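Local coordinates for protein ribulose-bisphosphate carboxylase (Alicyclobacillus acidocaldarius subsp. acidocaldarius, PDB 4NAS) that belongs to the ribulose-bisphosphate carboxylase large-chain family, pairing an N-terminal domain with a TIM-barrel catalytic domain, at residues 263-275 against 287-301. Residues are numbered along the deposited sequence; the frame is centred on the assembly and turned at random.
Sequences PILAHPAVSGALY and VLGQLMRLAGADIGI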
loop_
_atom_site.group_PDB
_atom_site.type_symbol
_atom_site.label_atom_id
_atom_site.label_comp_id
_atom_site.label_asym_id
_atom_site.label_seq_id
_atom_site.Cartn_x
_atom_site.Cartn_y
_atom_site.Cartn_z
ATOM N N PRO B 263 -7.417 -18.171 12.744
ATOM C CA PRO B 263 -6.433 -18.023 11.657
ATOM C C PRO B 263 -6.720 -16.838 10.742
ATOM O O PRO B 263 -7.882 -16.444 10.570
ATOM C CB PRO B 263 -6.577 -19.333 10.875
ATOM C CG PRO B 263 -7.076 -20.324 11.883
ATOM C CD PRO B 263 -7.969 -19.543 12.812
ATOM N N ILE B 264 -5.665 -16.269 10.160
ATOM C CA ILE B 264 -5.824 -15.223 9.164
ATOM C C ILE B 264 -5.720 -15.789 7.726
ATOM O O ILE B 264 -4.797 -16.536 7.387
ATOM C CB ILE B 264 -4.780 -14.085 9.385
ATOM C CG1 ILE B 264 -5.057 -13.383 10.730
ATOM C CG2 ILE B 264 -4.755 -13.131 8.177
ATOM C CD1 ILE B 264 -3.952 -12.446 11.186
ATOM N N LEU B 265 -6.674 -15.427 6.889
ATOM C CA LEU B 265 -6.663 -15.847 5.499
ATOM C C LEU B 265 -6.323 -14.596 4.672
ATOM O O LEU B 265 -7.170 -13.720 4.444
ATOM C CB LEU B 265 -8.025 -16.454 5.108
ATOM C CG LEU B 265 -8.345 -16.700 3.614
ATOM C CD1 LEU B 265 -7.423 -17.778 3.028
ATOM C CD2 LEU B 265 -9.847 -17.091 3.403
ATOM N N ALA B 266 -5.060 -14.503 4.266
ATOM C CA ALA B 266 -4.574 -13.360 3.494
ATOM C C ALA B 266 -5.020 -13.337 2.026
ATOM O O ALA B 266 -4.649 -14.214 1.216
ATOM C CB ALA B 266 -3.099 -13.277 3.578
ATOM N N HIS B 267 -5.787 -12.314 1.658
ATOM C CA HIS B 267 -6.245 -12.213 0.264
ATOM C C HIS B 267 -5.352 -11.209 -0.483
ATOM O O HIS B 267 -4.999 -10.187 0.070
ATOM C CB HIS B 267 -7.740 -11.811 0.173
ATOM C CG HIS B 267 -8.286 -11.864 -1.225
ATOM N ND1 HIS B 267 -8.051 -10.869 -2.155
ATOM C CD2 HIS B 267 -8.980 -12.829 -1.884
ATOM C CE1 HIS B 267 -8.597 -11.204 -3.313
ATOM N NE2 HIS B 267 -9.158 -12.396 -3.179
ATOM N N PRO B 268 -4.991 -11.492 -1.749
ATOM C CA PRO B 268 -4.035 -10.596 -2.423
ATOM C C PRO B 268 -4.602 -9.344 -3.082
ATOM O O PRO B 268 -3.859 -8.738 -3.851
ATOM C CB PRO B 268 -3.452 -11.484 -3.534
ATOM C CG PRO B 268 -4.527 -12.421 -3.840
ATOM C CD PRO B 268 -5.188 -12.735 -2.508
ATOM N N ALA B 269 -5.870 -9.002 -2.855
ATOM C CA ALA B 269 -6.471 -7.826 -3.475
ATOM C C ALA B 269 -5.538 -6.626 -3.430
ATOM O O ALA B 269 -4.929 -6.357 -2.391
ATOM C CB ALA B 269 -7.795 -7.481 -2.799
ATOM N N VAL B 270 -5.400 -5.955 -4.577
ATOM C CA VAL B 270 -4.586 -4.732 -4.751
ATOM C C VAL B 270 -3.094 -4.994 -5.024
ATOM O O VAL B 270 -2.397 -4.134 -5.552
ATOM C CB VAL B 270 -4.782 -3.693 -3.588
ATOM C CG1 VAL B 270 -4.044 -2.379 -3.907
ATOM C CG2 VAL B 270 -6.277 -3.393 -3.375
ATOM N N SER B 271 -2.617 -6.189 -4.696
ATOM C CA SER B 271 -1.175 -6.483 -4.763
ATOM C C SER B 271 -0.631 -6.346 -6.163
ATOM O O SER B 271 0.521 -5.953 -6.350
ATOM C CB SER B 271 -0.895 -7.890 -4.267
ATOM O OG SER B 271 -1.664 -8.842 -5.013
ATOM N N GLY B 272 -1.445 -6.691 -7.157
ATOM C CA GLY B 272 -1.018 -6.559 -8.542
ATOM C C GLY B 272 -0.635 -5.153 -8.942
ATOM O O GLY B 272 0.072 -4.952 -9.929
ATOM N N ALA B 273 -1.105 -4.153 -8.196
ATOM C CA ALA B 273 -0.706 -2.787 -8.489
ATOM C C ALA B 273 0.746 -2.560 -8.125
ATOM O O ALA B 273 1.335 -1.583 -8.574
ATOM C CB ALA B 273 -1.605 -1.769 -7.743
ATOM N N LEU B 274 1.311 -3.459 -7.314
ATOM C CA LEU B 274 2.705 -3.354 -6.901
ATOM C C LEU B 274 3.612 -4.231 -7.771
ATOM O O LEU B 274 4.719 -3.841 -8.078
ATOM C CB LEU B 274 2.884 -3.727 -5.418
ATOM C CG LEU B 274 2.289 -2.727 -4.411
ATOM C CD1 LEU B 274 2.212 -3.324 -3.018
ATOM C CD2 LEU B 274 3.067 -1.416 -4.410
ATOM N N TYR B 275 3.129 -5.399 -8.197
ATOM C CA TYR B 275 4.026 -6.365 -8.842
ATOM C C TYR B 275 3.798 -6.613 -10.332
ATOM O O TYR B 275 4.608 -7.271 -10.990
ATOM C CB TYR B 275 4.015 -7.683 -8.063
ATOM C CG TYR B 275 2.746 -8.508 -8.239
ATOM C CD1 TYR B 275 2.460 -9.100 -9.461
ATOM C CD2 TYR B 275 1.856 -8.715 -7.186
ATOM C CE1 TYR B 275 1.316 -9.826 -9.662
ATOM C CE2 TYR B 275 0.709 -9.481 -7.375
ATOM C CZ TYR B 275 0.459 -10.024 -8.628
ATOM O OH TYR B 275 -0.637 -10.790 -8.906
ATOM N N VAL B 287 5.790 -9.399 -1.953
ATOM C CA VAL B 287 4.472 -8.841 -1.602
ATOM C C VAL B 287 3.506 -9.918 -1.067
ATOM O O VAL B 287 2.842 -9.738 -0.038
ATOM C CB VAL B 287 3.829 -8.154 -2.821
ATOM C CG1 VAL B 287 2.421 -7.649 -2.485
ATOM C CG2 VAL B 287 4.702 -6.992 -3.326
ATOM N N LEU B 288 3.464 -11.048 -1.761
ATOM C CA LEU B 288 2.530 -12.124 -1.413
ATOM C C LEU B 288 3.163 -13.248 -0.623
ATOM O O LEU B 288 2.471 -14.168 -0.189
ATOM C CB LEU B 288 1.891 -12.698 -2.691
ATOM C CG LEU B 288 1.110 -11.659 -3.483
ATOM C CD1 LEU B 288 0.594 -12.234 -4.799
ATOM C CD2 LEU B 288 -0.049 -11.126 -2.642
ATOM N N GLY B 289 4.475 -13.200 -0.408
ATOM C CA GLY B 289 5.107 -14.342 0.223
ATOM C C GLY B 289 5.827 -13.996 1.506
ATOM O O GLY B 289 5.357 -14.276 2.619
ATOM N N GLN B 290 6.979 -13.371 1.326
ATOM C CA GLN B 290 7.835 -12.953 2.425
ATOM C C GLN B 290 7.108 -12.067 3.428
ATOM O O GLN B 290 7.093 -12.352 4.621
ATOM C CB GLN B 290 9.045 -12.210 1.853
ATOM C CG GLN B 290 10.151 -11.891 2.873
ATOM C CD GLN B 290 11.424 -11.414 2.185
ATOM O OE1 GLN B 290 11.369 -10.785 1.131
ATOM N NE2 GLN B 290 12.573 -11.698 2.788
ATOM N N LEU B 291 6.534 -10.979 2.951
ATOM C CA LEU B 291 5.840 -10.019 3.806
ATOM C C LEU B 291 4.577 -10.594 4.475
ATOM O O LEU B 291 4.266 -10.264 5.628
ATOM C CB LEU B 291 5.446 -8.795 2.981
ATOM C CG LEU B 291 6.631 -7.983 2.446
ATOM C CD1 LEU B 291 6.160 -6.656 1.881
ATOM C CD2 LEU B 291 7.631 -7.769 3.535
HETATM N N MSE B 292 3.848 -11.428 3.736
HETATM C CA MSE B 292 2.652 -12.083 4.271
HETATM C C MSE B 292 2.948 -12.989 5.461
HETATM O O MSE B 292 2.230 -12.964 6.459
HETATM C CB MSE B 292 1.967 -12.911 3.183
HETATM C CG MSE B 292 1.318 -12.104 2.100
HETATM SE SE MSE B 292 -0.031 -10.925 2.828
HETATM C CE MSE B 292 -0.781 -10.372 1.145
ATOM N N ARG B 293 3.993 -13.809 5.349
ATOM C CA ARG B 293 4.375 -14.688 6.456
ATOM C C ARG B 293 4.799 -13.851 7.678
ATOM O O ARG B 293 4.433 -14.142 8.827
ATOM C CB ARG B 293 5.482 -15.672 6.023
ATOM C CG ARG B 293 5.953 -16.617 7.115
ATOM C CD ARG B 293 6.935 -17.636 6.528
ATOM N NE ARG B 293 7.247 -18.706 7.467
ATOM C CZ ARG B 293 8.147 -19.658 7.237
ATOM N NH1 ARG B 293 8.376 -20.592 8.155
ATOM N NH2 ARG B 293 8.839 -19.651 6.107
ATOM N N LEU B 294 5.540 -12.785 7.433
ATOM C CA LEU B 294 5.998 -11.949 8.546
ATOM C C LEU B 294 4.822 -11.281 9.248
ATOM O O LEU B 294 4.805 -11.156 10.468
ATOM C CB LEU B 294 6.948 -10.869 8.042
ATOM C CG LEU B 294 8.295 -11.338 7.476
ATOM C CD1 LEU B 294 9.112 -10.139 6.902
ATOM C CD2 LEU B 294 9.076 -12.080 8.537
ATOM N N ALA B 295 3.847 -10.851 8.450
ATOM C CA ALA B 295 2.686 -10.126 8.948
ATOM C C ALA B 295 1.720 -11.042 9.709
ATOM O O ALA B 295 0.949 -10.566 10.537
ATOM C CB ALA B 295 1.972 -9.416 7.790
ATOM N N GLY B 296 1.744 -12.345 9.416
ATOM C CA GLY B 296 0.979 -13.306 10.201
ATOM C C GLY B 296 -0.106 -14.099 9.476
ATOM O O GLY B 296 -0.977 -14.687 10.110
ATOM N N ALA B 297 -0.065 -14.133 8.151
ATOM C CA ALA B 297 -1.051 -14.922 7.407
ATOM C C ALA B 297 -0.856 -16.397 7.759
ATOM O O ALA B 297 0.270 -16.893 7.819
ATOM C CB ALA B 297 -0.846 -14.732 5.958
ATOM N N ASP B 298 -1.942 -17.102 8.024
ATOM C CA ASP B 298 -1.815 -18.540 8.230
ATOM C C ASP B 298 -2.068 -19.285 6.922
ATOM O O ASP B 298 -1.629 -20.422 6.742
ATOM C CB ASP B 298 -2.774 -19.013 9.310
ATOM C CG ASP B 298 -2.503 -18.361 10.639
ATOM O OD1 ASP B 298 -1.528 -18.771 11.287
ATOM O OD2 ASP B 298 -3.252 -17.432 11.019
ATOM N N ILE B 299 -2.815 -18.639 6.038
ATOM C CA ILE B 299 -3.095 -19.163 4.714
ATOM C C ILE B 299 -2.884 -18.027 3.749
ATOM O O ILE B 299 -3.382 -16.906 3.964
ATOM C CB ILE B 299 -4.556 -19.659 4.583
ATOM C CG1 ILE B 299 -4.856 -20.732 5.639
ATOM C CG2 ILE B 299 -4.791 -20.246 3.185
ATOM C CD1 ILE B 299 -6.327 -21.033 5.783
ATOM N N GLY B 300 -2.162 -18.299 2.668
ATOM C CA GLY B 300 -1.869 -17.245 1.716
ATOM C C GLY B 300 -2.407 -17.582 0.330
ATOM O O GLY B 300 -2.049 -18.607 -0.242
ATOM N N ILE B 301 -3.264 -16.709 -0.191
ATOM C CA ILE B 301 -3.876 -16.860 -1.508
ATOM C C ILE B 301 -3.031 -16.063 -2.507
ATOM O O ILE B 301 -2.680 -14.926 -2.234
ATOM C CB ILE B 301 -5.308 -16.260 -1.493
ATOM C CG1 ILE B 301 -6.205 -16.996 -0.488
ATOM C CG2 ILE B 301 -5.895 -16.193 -2.920
ATOM C CD1 ILE B 301 -7.570 -16.321 -0.268
#
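Ile264, Ala266, Ile299 and Ile301 join strands 264-267 and 299-301 side by side and parallel, their segment axes 16° apart. The backbone ladder runs from Ile299 N to Ile264 O, from Ala266 N to Ile299 O (2.9 Å) and from Ile301 N to Ala266 O. Asp298 N shares Ile264 O with Ile299 N, so two amides grip that carbonyl. The side chain of Asp298 adds a bond before the ladder: with CG beside its own backbone N (chi1 -61°), OD2 turns its anti lone pair to Ile264 N, 2.8 Å away in a nearly straight bond (168°). Its other oxygen, OD1, accepts from the amides of Phe128 and Gly129.

Apolar contacts cover both faces of the pair. On one, Leu265 CD1 fits between Ile299 CG2 and Ile301 CD1, 3.6 Å from each. On the other, Ala266 CB meets Ala297 CB at 3.6 Å and the selenium of selenomethionine Met292 at 3.9 Å; the second contact sets helix 284-295 against strand 264-267. That helix ends in a Schellman motif with Gly296 as C-prime residue, and Ala297 and Asp298 lead on to the second strand. Leu288 bridges the turn at 268-271 and the short helix after it: CD2 touches Pro268 CB at 3.5 Å, while CD1 approaches Tyr275 CE2 (3.8 Å), the two side chains crossing at about a right angle.

Strand, helix and strand form a beta-alpha-beta crossover of the TIM barrel; strand 238-242 continues the sheet beyond 264-267, and His267 lies near a bound calcium ion. With its carboxylate held by three backbone amides, Asp298 links the pairing at Ile264 to the backbone of Phe128 and Gly129, whereas the helix side depends on apolar fit.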